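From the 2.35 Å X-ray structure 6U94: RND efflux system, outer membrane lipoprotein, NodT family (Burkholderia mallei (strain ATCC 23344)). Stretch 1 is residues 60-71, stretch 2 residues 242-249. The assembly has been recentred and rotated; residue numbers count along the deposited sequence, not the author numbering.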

# COMPACT_ATOMS: atom_id res chain seq x y z
N GLN A 60 6.54 -11.90 13.22
CA GLN A 60 7.26 -13.15 13.05
C GLN A 60 7.65 -13.38 11.59
O GLN A 60 8.76 -13.82 11.30
CB GLN A 60 6.42 -14.32 13.58
CG GLN A 60 7.07 -15.68 13.40
CD GLN A 60 6.22 -16.80 13.97
OE1 GLN A 60 5.12 -16.57 14.47
NE2 GLN A 60 6.73 -18.03 13.90
N LEU A 61 6.73 -13.08 10.67
CA LEU A 61 7.01 -13.30 9.25
C LEU A 61 8.14 -12.41 8.76
O LEU A 61 9.01 -12.86 8.00
CB LEU A 61 5.74 -13.06 8.43
CG LEU A 61 4.61 -14.05 8.71
CD1 LEU A 61 3.27 -13.44 8.34
CD2 LEU A 61 4.84 -15.35 7.95
N VAL A 62 8.14 -11.14 9.17
CA VAL A 62 9.18 -10.21 8.74
C VAL A 62 10.54 -10.64 9.27
O VAL A 62 11.55 -10.59 8.56
CB VAL A 62 8.82 -8.78 9.17
CG1 VAL A 62 10.01 -7.85 9.00
CG2 VAL A 62 7.64 -8.28 8.37
N ALA A 63 10.59 -11.09 10.53
CA ALA A 63 11.85 -11.52 11.11
C ALA A 63 12.42 -12.72 10.36
O ALA A 63 13.64 -12.82 10.16
CB ALA A 63 11.66 -11.85 12.59
N LEU A 64 11.55 -13.64 9.93
CA LEU A 64 12.03 -14.79 9.17
C LEU A 64 12.51 -14.38 7.79
O LEU A 64 13.49 -14.93 7.28
CB LEU A 64 10.93 -15.85 9.07
CG LEU A 64 10.37 -16.42 10.37
CD1 LEU A 64 9.48 -17.63 10.11
CD2 LEU A 64 11.49 -16.76 11.35
N ALA A 65 11.83 -13.41 7.17
CA ALA A 65 12.27 -12.92 5.87
C ALA A 65 13.64 -12.24 5.97
O ALA A 65 14.48 -12.40 5.08
CB ALA A 65 11.23 -11.96 5.29
N LEU A 66 13.87 -11.50 7.05
CA LEU A 66 15.17 -10.86 7.24
C LEU A 66 16.24 -11.88 7.61
O LEU A 66 17.38 -11.79 7.13
CB LEU A 66 15.07 -9.77 8.30
CG LEU A 66 14.37 -8.48 7.88
CD1 LEU A 66 14.35 -7.48 9.03
CD2 LEU A 66 15.05 -7.88 6.66
N ALA A 67 15.90 -12.85 8.46
CA ALA A 67 16.87 -13.83 8.92
C ALA A 67 17.24 -14.86 7.86
O ALA A 67 18.11 -15.69 8.11
CB ALA A 67 16.35 -14.56 10.16
N ASN A 68 16.60 -14.82 6.69
CA ASN A 68 16.93 -15.76 5.63
C ASN A 68 18.37 -15.55 5.17
O ASN A 68 18.85 -14.41 5.07
CB ASN A 68 15.96 -15.60 4.46
CG ASN A 68 15.94 -16.81 3.55
OD1 ASN A 68 16.39 -16.76 2.41
ND2 ASN A 68 15.42 -17.92 4.06
N ASN A 69 19.07 -16.65 4.91
CA ASN A 69 20.49 -16.60 4.58
C ASN A 69 20.75 -16.28 3.11
O ASN A 69 21.92 -16.28 2.70
CB ASN A 69 21.16 -17.92 4.95
CG ASN A 69 21.26 -18.12 6.45
OD1 ASN A 69 21.20 -17.16 7.22
ND2 ASN A 69 21.41 -19.36 6.87
N ARG A 70 19.72 -16.01 2.32
CA ARG A 70 19.93 -15.64 0.93
C ARG A 70 20.69 -14.31 0.84
O ARG A 70 20.68 -13.50 1.77
CB ARG A 70 18.60 -15.52 0.20
CG ARG A 70 17.80 -14.30 0.61
CD ARG A 70 16.33 -14.41 0.22
NE ARG A 70 15.48 -13.81 1.24
CZ ARG A 70 14.15 -13.85 1.23
NH1 ARG A 70 13.52 -14.47 0.24
NH2 ARG A 70 13.46 -13.27 2.20
N ASP A 71 21.36 -14.11 -0.29
CA ASP A 71 22.01 -12.83 -0.52
C ASP A 71 21.00 -11.83 -1.08
O ASP A 71 19.89 -12.19 -1.49
CB ASP A 71 23.21 -13.01 -1.45
CG ASP A 71 22.86 -12.89 -2.91
OD1 ASP A 71 23.58 -12.18 -3.64
OD2 ASP A 71 21.86 -13.51 -3.34
N ALA A 242 3.20 -16.26 -2.56
CA ALA A 242 4.10 -15.11 -2.48
C ALA A 242 4.66 -14.94 -1.08
O ALA A 242 5.82 -14.55 -0.90
CB ALA A 242 3.37 -13.84 -2.93
N LEU A 243 3.84 -15.22 -0.06
CA LEU A 243 4.31 -15.11 1.32
C LEU A 243 5.42 -16.11 1.60
O LEU A 243 6.40 -15.79 2.28
CB LEU A 243 3.15 -15.30 2.28
CG LEU A 243 3.34 -14.82 3.72
CD1 LEU A 243 3.80 -13.37 3.73
CD2 LEU A 243 2.05 -14.98 4.51
N ALA A 244 5.29 -17.34 1.07
CA ALA A 244 6.33 -18.34 1.24
C ALA A 244 7.62 -17.91 0.54
O ALA A 244 8.71 -18.12 1.06
CB ALA A 244 5.86 -19.69 0.73
N VAL A 245 7.49 -17.32 -0.65
CA VAL A 245 8.67 -16.83 -1.36
C VAL A 245 9.34 -15.71 -0.58
O VAL A 245 10.57 -15.64 -0.49
CB VAL A 245 8.28 -16.37 -2.78
CG1 VAL A 245 9.47 -15.71 -3.48
CG2 VAL A 245 7.75 -17.54 -3.60
N LEU A 246 8.54 -14.81 0.00
CA LEU A 246 9.09 -13.64 0.66
C LEU A 246 9.86 -14.01 1.93
O LEU A 246 10.88 -13.38 2.24
CB LEU A 246 7.98 -12.64 0.99
CG LEU A 246 7.48 -11.81 -0.20
CD1 LEU A 246 6.30 -10.95 0.22
CD2 LEU A 246 8.61 -10.96 -0.76
N ILE A 247 9.38 -15.01 2.67
CA ILE A 247 10.09 -15.44 3.87
C ILE A 247 11.13 -16.52 3.59
O ILE A 247 11.90 -16.87 4.50
CB ILE A 247 9.11 -15.94 4.95
CG1 ILE A 247 8.36 -17.17 4.46
CG2 ILE A 247 8.14 -14.83 5.35
CD1 ILE A 247 7.58 -17.89 5.54
N GLY A 248 11.18 -17.05 2.37
CA GLY A 248 12.19 -18.01 2.00
C GLY A 248 11.97 -19.42 2.52
O GLY A 248 12.90 -20.23 2.48
N GLY A 249 10.77 -19.74 2.99
CA GLY A 249 10.48 -21.05 3.51
C GLY A 249 9.01 -21.28 3.75
O GLY A 249 8.16 -20.42 3.46

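Two helices, inclined at 49° with their axes 9.0 Å apart at closest approach, meet near their C-terminal ends and bury 369 Å² in total. Ile247 contributes most. It lies where the backbones nearly touch, its CA 3.9 Å from Ala65 CA; the small side chain of Ala65 keeps bulk out of this crossing, and its CB packs 3.4 Å from Leu246 O. The CA-to-CB bond of Ile247 runs sideways to the first helix, and the branch at CB sets CG2 against it, 3.4 Å from Leu61 O and 4.2 Å from Ala65 CB.

Leu61, second in covered area, points toward the other helix in an m,t rotamer. Leu61 CD2 packs 4.2 Å from Ile247 CG2, and both Leu61 methyls border Leu243 CD2, CD1 at 4.3 Å and CD2 at 4.4 Å; the Leu243 side chain starts sideways but ends nearer. These buried aliphatic groups make an apolar patch, to which Leu64 adds its CB, 4.5 Å from Ile247 CB.

Arg70 supplies the polar clamp. From the loop after the first helix it extends its guanidinium to carbonyls at the end of the second; Leu246 O has no backbone donor within the stretch, whereas Val245 O accepts a weak hydrogen bond from Gly248 N at 3.2 Å. Arg70 NH2 donates to Leu246 O at 2.6 Å, almost linearly (177°), and NH1 donates to Val245 O at 3.3 Å; both oxygens lie at the guanidinium edge, near its plane. Arg70 NH2 also donates to Ala65 O at 3.2 Å, so one nitrogen joins the ends of both helices. A weak hydrogen bond from Arg70 N to Asn68 OD1, 3.4 Å, braces the loop.

Gly248 leaves the helix with positive phi, which favours glycine; a CB there would fall 2.5 Å from Asn68 ND2, a clash.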